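PDB 2QGH: diaminopimelate decarboxylase, which catalyses the PLP-dependent decarboxylation of meso-diaminopimelate to L-lysine, the last step of bacterial lysine biosynthesis. Local coordinates for residues S132-K137 / E186-A191; I154-P158 / F177-E181. One frame throughout, in Å; residues are numbered along the deposited sequence.

Both contacts belong to the eight-stranded parallel barrel that carries the pyridoxal phosphate, and their centres lie 12 Å apart. Contact 2 gathers the loop that leaves strand 150-155 back onto the strand's end, beside the cofactor: the side chain of Arg155 is about 4 Å from the bound PLP, and that of Phe177 about 7 Å from the bound lysine. Contact 1 lies farther out, where the helices on both sides of that strand in the chain, 133-146 and 181-193, pack together. The two contacts meet directly, Met187 CB standing 3.7 Å from Ile154 CD1 and Met187 SD 4.3 Å from Val179 CG2. Each also touches the second subunit.

Contact 1: S132-K137 / E186-A191; sequences SFMELK and EMFLWA
Phe133 turns its CG anti to the backbone N (chi1 -153°), which carries its ring across to segment 186-191 of helix 181-193, while Met187, with CG beside its own backbone N, comes back over that ring, the two side chains running head to tail. Met187 CG sits 3.6 Å from the centroid of the Phe133 ring, a CH-pi contact over the face; the sulfur adds an oblique Met-aromatic contact, and a bend at the last torsion brings CE to 3.3 Å from Ser132 O. Farther out, the edge of the Phe133 ring drives into the face of Trp190 in a T-shaped stack. Phe133 CZ is 3.5 Å from Trp190 CG, and the planes stand 86° apart. The carboxylate of Glu186 also lies at the edge of the Phe133 ring, with OE1 4.0 Å from CE1. Lys137 crosses the indole at about a right angle, its CG making an off-centre CH-pi contact 3.7 Å from Trp190 CH2; the bent end of the chain sets NZ 3.2 Å from CZ2, obliquely placed. The cation-pi partner of Trp190 is Lys193. On the barrel side, Leu136 CD2 reaches Met187 O at 3.5 Å and also meets Trp190 and Ala191.

The segments run nearly parallel, 7° apart, as expected of neighbouring outer helices of a TIM barrel. Leu136 and Met187 both rest on Val130 of strand 127-130, so the inner side of the contact joins the barrel wall. At the start of helix 133-146, Ser132 is the N-cap, its OG accepting from Glu135 N at 3.0 Å. Across the interface the chemistry is one of aromatic, sulfur and aliphatic surfaces, with the charged ends of Lys137 and Glu186 kept to the rim.

Contact 2: I154-P158 / F177-E181; sequences IRINP and FGVGE
At the C-terminal end of barrel strand 150-155, the end on which a TIM barrel builds its active site, the strand is met by residues 177-179, near the end of the loop and just before Gly180, the N-cap of helix 181-193. A single beta bridge pairs Ile156 with Val179. Asn157 N gives a fairly straight hydrogen bond to Val179 O, 2.7 Å long, approaching from above the carbonyl plane; Val179 N returns a weak one of 3.0 Å to Arg155 O. Ile156 CA adds a CA-H...O contact with Val179 O at 3.1 Å. The chains pass closely at Gly178, a residue without a side chain, whose CA is 3.1 Å from Arg155 O. Its phi is positive, 71°, a region glycine enters easily.

Arg155 reaches out fully extended, its chain trans at every torsion from chi1 (-179°) onward, and lies alongside Phe177, pointing the same way. Phe177 CB sits over the centre of one guanidinium face, 3.4 Å from Arg155 CZ, and the guanidinium and ring planes are 17° apart. The polar ends of Arg155 are gripped elsewhere, NH1 by a salt bridge to Glu131 and NH2 by the carbonyl of His205, a residue of the PLP pocket. Glu131 also accepts from Gly178 N, while Lys299 of the second subunit donates to Gly178 O.

With Phe177 CB against its face and both terminal nitrogens engaged, the guanidinium is held in orientation next to the cofactor, and its buried positive charge is probably balanced by Glu131, which ties strand and loop together.

Contact 1: S132-K137 / E186-A191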
ATOM      1  N   SER A 132      23.582  -8.551   8.107  1.00 22.32           N
ATOM      2  CA  SER A 132      23.807  -8.886   9.511  1.00 23.78           C
ATOM      3  C   SER A 132      24.791 -10.036   9.662  1.00 24.21           C
ATOM      4  O   SER A 132      24.949 -10.851   8.760  1.00 26.27           O
ATOM      5  CB  SER A 132      22.481  -9.240  10.208  1.00 23.62           C
ATOM      6  OG  SER A 132      21.995 -10.515   9.812  1.00 25.86           O
ATOM      7  N   PHE A 133      25.457 -10.103  10.808  1.00 25.39           N
ATOM      8  CA  PHE A 133      26.409 -11.173  11.047  1.00 25.67           C
ATOM      9  C   PHE A 133      25.663 -12.506  11.129  1.00 25.25           C
ATOM     10  O   PHE A 133      26.170 -13.527  10.672  1.00 24.69           O
ATOM     11  CB  PHE A 133      27.187 -10.908  12.342  1.00 27.15           C
ATOM     12  CG  PHE A 133      28.565 -11.528  12.375  1.00 28.88           C
ATOM     13  CD1 PHE A 133      29.541 -11.028  13.235  1.00 31.26           C
ATOM     14  CD2 PHE A 133      28.897 -12.595  11.542  1.00 29.79           C
ATOM     15  CE1 PHE A 133      30.830 -11.578  13.259  1.00 31.45           C
ATOM     16  CE2 PHE A 133      30.183 -13.150  11.561  1.00 29.09           C
ATOM     17  CZ  PHE A 133      31.147 -12.638  12.419  1.00 29.65           C
ATOM     18  N   MET A 134      24.458 -12.489  11.696  1.00 25.11           N
ATOM     19  CA  MET A 134      23.661 -13.708  11.814  1.00 24.55           C
ATOM     20  C   MET A 134      23.229 -14.198  10.432  1.00 23.73           C
ATOM     21  O   MET A 134      23.033 -15.390  10.223  1.00 24.14           O
ATOM     22  CB  MET A 134      22.428 -13.479  12.704  1.00 27.08           C
ATOM     23  CG  MET A 134      21.706 -14.779  13.094  1.00 30.55           C
ATOM     24  SD  MET A 134      20.243 -14.596  14.174  1.00 37.50           S
ATOM     25  CE  MET A 134      21.040 -13.975  15.712  1.00 33.71           C
ATOM     26  N   GLU A 135      23.079 -13.275   9.485  1.00 23.62           N
ATOM     27  CA  GLU A 135      22.705 -13.650   8.123  1.00 21.87           C
ATOM     28  C   GLU A 135      23.902 -14.354   7.488  1.00 20.78           C
ATOM     29  O   GLU A 135      23.753 -15.339   6.778  1.00 20.58           O
ATOM     30  CB  GLU A 135      22.367 -12.412   7.285  1.00 22.04           C
ATOM     31  CG  GLU A 135      21.728 -12.734   5.936  1.00 21.12           C
ATOM     32  CD  GLU A 135      21.949 -11.638   4.898  1.00 22.41           C
ATOM     33  OE1 GLU A 135      21.987 -10.449   5.282  1.00 18.24           O
ATOM     34  OE2 GLU A 135      22.068 -11.968   3.693  1.00 20.21           O
ATOM     35  N   LEU A 136      25.092 -13.822   7.740  1.00 20.72           N
ATOM     36  CA  LEU A 136      26.320 -14.381   7.201  1.00 20.25           C
ATOM     37  C   LEU A 136      26.520 -15.820   7.681  1.00 21.29           C
ATOM     38  O   LEU A 136      26.924 -16.689   6.910  1.00 21.35           O
ATOM     39  CB  LEU A 136      27.514 -13.521   7.625  1.00 19.99           C
ATOM     40  CG  LEU A 136      28.849 -13.767   6.914  1.00 18.74           C
ATOM     41  CD1 LEU A 136      28.768 -13.292   5.465  1.00 19.00           C
ATOM     42  CD2 LEU A 136      29.957 -13.023   7.649  1.00 19.20           C
ATOM     43  N   LYS A 137      26.241 -16.064   8.956  1.00 21.47           N
ATOM     44  CA  LYS A 137      26.389 -17.403   9.521  1.00 24.11           C
ATOM     45  C   LYS A 137      25.321 -18.331   8.953  1.00 23.48           C
ATOM     46  O   LYS A 137      25.549 -19.527   8.771  1.00 22.50           O
ATOM     47  CB  LYS A 137      26.271 -17.349  11.049  1.00 25.56           C
ATOM     48  CG  LYS A 137      27.446 -16.671  11.743  1.00 28.36           C
ATOM     49  CD  LYS A 137      27.181 -16.510  13.234  1.00 29.90           C
ATOM     50  CE  LYS A 137      28.418 -16.034  13.989  1.00 30.79           C
ATOM     51  NZ  LYS A 137      29.398 -17.135  14.222  1.00 30.85           N
ATOM     52  N   GLU A 186      35.016  -7.283  11.201  1.00 28.84           N
ATOM     53  CA  GLU A 186      34.969  -8.590  11.829  1.00 29.17           C
ATOM     54  C   GLU A 186      34.256  -9.602  10.930  1.00 28.44           C
ATOM     55  O   GLU A 186      34.737 -10.720  10.739  1.00 29.13           O
ATOM     56  CB  GLU A 186      34.267  -8.486  13.185  1.00 30.11           C
ATOM     57  CG  GLU A 186      34.314  -9.768  13.993  1.00 33.89           C
ATOM     58  CD  GLU A 186      33.620  -9.647  15.337  1.00 34.95           C
ATOM     59  OE1 GLU A 186      33.509 -10.680  16.034  1.00 33.55           O
ATOM     60  OE2 GLU A 186      33.184  -8.525  15.695  1.00 35.75           O
ATOM     61  N   MET A 187      33.117  -9.202  10.374  1.00 27.28           N
ATOM     62  CA  MET A 187      32.346 -10.077   9.496  1.00 26.36           C
ATOM     63  C   MET A 187      33.178 -10.511   8.287  1.00 26.27           C
ATOM     64  O   MET A 187      33.162 -11.680   7.890  1.00 24.24           O
ATOM     65  CB  MET A 187      31.067  -9.365   9.034  1.00 25.23           C
ATOM     66  CG  MET A 187      29.968  -9.314  10.088  1.00 23.38           C
ATOM     67  SD  MET A 187      28.577  -8.232   9.670  1.00 20.95           S
ATOM     68  CE  MET A 187      27.747  -9.225   8.383  1.00 23.23           C
ATOM     69  N   PHE A 188      33.909  -9.567   7.710  1.00 26.19           N
ATOM     70  CA  PHE A 188      34.749  -9.864   6.559  1.00 27.96           C
ATOM     71  C   PHE A 188      35.811 -10.907   6.893  1.00 28.10           C
ATOM     72  O   PHE A 188      35.983 -11.888   6.166  1.00 28.07           O
ATOM     73  CB  PHE A 188      35.431  -8.588   6.060  1.00 27.48           C
ATOM     74  CG  PHE A 188      34.745  -7.950   4.889  1.00 27.82           C
ATOM     75  CD1 PHE A 188      34.086  -6.732   5.028  1.00 27.67           C
ATOM     76  CD2 PHE A 188      34.777  -8.556   3.637  1.00 28.36           C
ATOM     77  CE1 PHE A 188      33.471  -6.125   3.935  1.00 29.18           C
ATOM     78  CE2 PHE A 188      34.165  -7.960   2.535  1.00 28.57           C
ATOM     79  CZ  PHE A 188      33.513  -6.744   2.683  1.00 28.87           C
ATOM     80  N   LEU A 189      36.534 -10.685   7.984  1.00 27.51           N
ATOM     81  CA  LEU A 189      37.573 -11.621   8.393  1.00 29.57           C
ATOM     82  C   LEU A 189      36.947 -12.999   8.544  1.00 28.18           C
ATOM     83  O   LEU A 189      37.538 -14.009   8.170  1.00 28.62           O
ATOM     84  CB  LEU A 189      38.200 -11.172   9.719  1.00 29.87           C
ATOM     85  CG  LEU A 189      38.922  -9.822   9.650  1.00 32.53           C
ATOM     86  CD1 LEU A 189      39.385  -9.391  11.033  1.00 31.34           C
ATOM     87  CD2 LEU A 189      40.099  -9.939   8.695  1.00 31.59           C
ATOM     88  N   TRP A 190      35.727 -13.014   9.072  1.00 28.36           N
ATOM     89  CA  TRP A 190      34.985 -14.245   9.297  1.00 27.79           C
ATOM     90  C   TRP A 190      34.666 -14.981   8.001  1.00 28.74           C
ATOM     91  O   TRP A 190      34.747 -16.210   7.939  1.00 29.17           O
ATOM     92  CB  TRP A 190      33.687 -13.929  10.018  1.00 28.73           C
ATOM     93  CG  TRP A 190      33.248 -15.007  10.920  1.00 28.57           C
ATOM     94  CD1 TRP A 190      33.646 -15.206  12.214  1.00 30.02           C
ATOM     95  CD2 TRP A 190      32.319 -16.044  10.618  1.00 27.78           C
ATOM     96  NE1 TRP A 190      33.012 -16.306  12.738  1.00 31.19           N
ATOM     97  CE2 TRP A 190      32.191 -16.840  11.779  1.00 30.16           C
ATOM     98  CE3 TRP A 190      31.578 -16.380   9.481  1.00 28.78           C
ATOM     99  CZ2 TRP A 190      31.349 -17.950  11.836  1.00 30.34           C
ATOM    100  CZ3 TRP A 190      30.743 -17.480   9.535  1.00 29.16           C
ATOM    101  CH2 TRP A 190      30.634 -18.254  10.710  1.00 31.10           C
ATOM    102  N   ALA A 191      34.292 -14.228   6.969  1.00 27.94           N
ATOM    103  CA  ALA A 191      33.963 -14.822   5.680  1.00 28.60           C
ATOM    104  C   ALA A 191      35.232 -15.303   4.981  1.00 29.14           C
ATOM    105  O   ALA A 191      35.189 -16.221   4.167  1.00 30.02           O
ATOM    106  CB  ALA A 191      33.225 -13.809   4.799  1.00 26.71           C
TER

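Contact 2: I154-P158 / F177-E181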
ATOM      1  N   ILE A 154      29.313  -7.260   1.585  1.00 20.62           N
ATOM      2  CA  ILE A 154      28.822  -6.827   2.878  1.00 21.72           C
ATOM      3  C   ILE A 154      28.443  -5.369   2.809  1.00 22.13           C
ATOM      4  O   ILE A 154      29.224  -4.534   2.373  1.00 23.57           O
ATOM      5  CB  ILE A 154      29.864  -7.072   4.001  1.00 20.59           C
ATOM      6  CG1 ILE A 154      30.062  -8.580   4.183  1.00 20.49           C
ATOM      7  CG2 ILE A 154      29.381  -6.471   5.309  1.00 19.15           C
ATOM      8  CD1 ILE A 154      30.955  -8.975   5.347  1.00 21.42           C
ATOM      9  N   ARG A 155      27.217  -5.077   3.226  1.00 24.20           N
ATOM     10  CA  ARG A 155      26.706  -3.714   3.217  1.00 24.48           C
ATOM     11  C   ARG A 155      27.094  -2.989   4.496  1.00 24.97           C
ATOM     12  O   ARG A 155      26.779  -3.444   5.592  1.00 23.30           O
ATOM     13  CB  ARG A 155      25.180  -3.729   3.084  1.00 23.26           C
ATOM     14  CG  ARG A 155      24.553  -2.350   3.051  1.00 23.38           C
ATOM     15  CD  ARG A 155      23.052  -2.409   2.794  1.00 21.55           C
ATOM     16  NE  ARG A 155      22.481  -1.070   2.692  1.00 19.20           N
ATOM     17  CZ  ARG A 155      21.203  -0.806   2.428  1.00 20.16           C
ATOM     18  NH1 ARG A 155      20.335  -1.792   2.227  1.00 13.63           N
ATOM     19  NH2 ARG A 155      20.792   0.456   2.367  1.00 16.75           N
ATOM     20  N   ILE A 156      27.788  -1.864   4.367  1.00 26.73           N
ATOM     21  CA  ILE A 156      28.164  -1.130   5.561  1.00 29.36           C
ATOM     22  C   ILE A 156      27.336   0.135   5.692  1.00 30.73           C
ATOM     23  O   ILE A 156      26.958   0.761   4.702  1.00 28.50           O
ATOM     24  CB  ILE A 156      29.677  -0.749   5.590  1.00 30.36           C
ATOM     25  CG1 ILE A 156      29.942   0.493   4.741  1.00 31.25           C
ATOM     26  CG2 ILE A 156      30.528  -1.922   5.107  1.00 30.55           C
ATOM     27  CD1 ILE A 156      29.688   0.293   3.273  1.00 35.02           C
ATOM     28  N   ASN A 157      27.038   0.487   6.934  1.00 32.62           N
ATOM     29  CA  ASN A 157      26.281   1.686   7.228  1.00 34.06           C
ATOM     30  C   ASN A 157      27.342   2.736   7.558  1.00 35.49           C
ATOM     31  O   ASN A 157      27.890   2.752   8.655  1.00 36.63           O
ATOM     32  CB  ASN A 157      25.360   1.419   8.421  1.00 33.96           C
ATOM     33  CG  ASN A 157      24.397   2.554   8.684  1.00 34.72           C
ATOM     34  OD1 ASN A 157      23.286   2.332   9.158  1.00 35.57           O
ATOM     35  ND2 ASN A 157      24.819   3.777   8.389  1.00 35.55           N
ATOM     36  N   PRO A 158      27.661   3.616   6.597  1.00 37.05           N
ATOM     37  CA  PRO A 158      28.668   4.658   6.808  1.00 38.03           C
ATOM     38  C   PRO A 158      28.169   5.761   7.739  1.00 39.67           C
ATOM     39  O   PRO A 158      28.819   6.796   7.897  1.00 40.94           O
ATOM     40  CB  PRO A 158      28.913   5.172   5.397  1.00 37.73           C
ATOM     41  CG  PRO A 158      27.525   5.145   4.825  1.00 37.31           C
ATOM     42  CD  PRO A 158      27.010   3.781   5.283  1.00 38.42           C
ATOM     43  N   PHE A 177      19.613  -0.927   7.973  1.00 22.69           N
ATOM     44  CA  PHE A 177      20.421  -1.354   6.839  1.00 23.56           C
ATOM     45  C   PHE A 177      21.925  -1.241   7.024  1.00 25.33           C
ATOM     46  O   PHE A 177      22.430  -0.228   7.506  1.00 26.54           O
ATOM     47  CB  PHE A 177      20.004  -0.562   5.601  1.00 23.98           C
ATOM     48  CG  PHE A 177      18.537  -0.661   5.288  1.00 23.67           C
ATOM     49  CD1 PHE A 177      17.993  -1.847   4.805  1.00 23.43           C
ATOM     50  CD2 PHE A 177      17.696   0.428   5.490  1.00 22.43           C
ATOM     51  CE1 PHE A 177      16.623  -1.947   4.526  1.00 22.58           C
ATOM     52  CE2 PHE A 177      16.330   0.337   5.215  1.00 23.16           C
ATOM     53  CZ  PHE A 177      15.794  -0.853   4.732  1.00 21.05           C
ATOM     54  N   GLY A 178      22.631  -2.294   6.619  1.00 25.84           N
ATOM     55  CA  GLY A 178      24.078  -2.317   6.714  1.00 27.59           C
ATOM     56  C   GLY A 178      24.609  -2.428   8.129  1.00 28.95           C
ATOM     57  O   GLY A 178      23.844  -2.574   9.081  1.00 29.49           O
ATOM     58  N   VAL A 179      25.929  -2.373   8.268  1.00 30.25           N
ATOM     59  CA  VAL A 179      26.550  -2.451   9.586  1.00 30.33           C
ATOM     60  C   VAL A 179      27.741  -1.501   9.686  1.00 28.66           C
ATOM     61  O   VAL A 179      28.326  -1.116   8.669  1.00 28.05           O
ATOM     62  CB  VAL A 179      27.031  -3.882   9.908  1.00 31.00           C
ATOM     63  CG1 VAL A 179      27.456  -3.949  11.343  1.00 34.85           C
ATOM     64  CG2 VAL A 179      25.929  -4.896   9.654  1.00 31.84           C
ATOM     65  N   GLY A 180      28.082  -1.121  10.916  1.00 27.57           N
ATOM     66  CA  GLY A 180      29.204  -0.226  11.144  1.00 27.02           C
ATOM     67  C   GLY A 180      30.530  -0.799  10.684  1.00 27.05           C
ATOM     68  O   GLY A 180      30.635  -1.984  10.381  1.00 27.79           O
ATOM     69  N   GLU A 181      31.555   0.037  10.644  1.00 28.61           N
ATOM     70  CA  GLU A 181      32.874  -0.397  10.196  1.00 30.77           C
ATOM     71  C   GLU A 181      33.507  -1.505  11.035  1.00 30.99           C
ATOM     72  O   GLU A 181      33.983  -2.500  10.495  1.00 31.03           O
ATOM     73  CB  GLU A 181      33.833   0.789  10.152  1.00 32.09           C
ATOM     74  CG  GLU A 181      35.129   0.477   9.440  1.00 34.51           C
ATOM     75  CD  GLU A 181      36.130   1.592   9.567  1.00 34.74           C
ATOM     76  OE1 GLU A 181      35.807   2.738   9.191  1.00 36.68           O
ATOM     77  OE2 GLU A 181      37.241   1.320  10.049  1.00 38.14           O
TER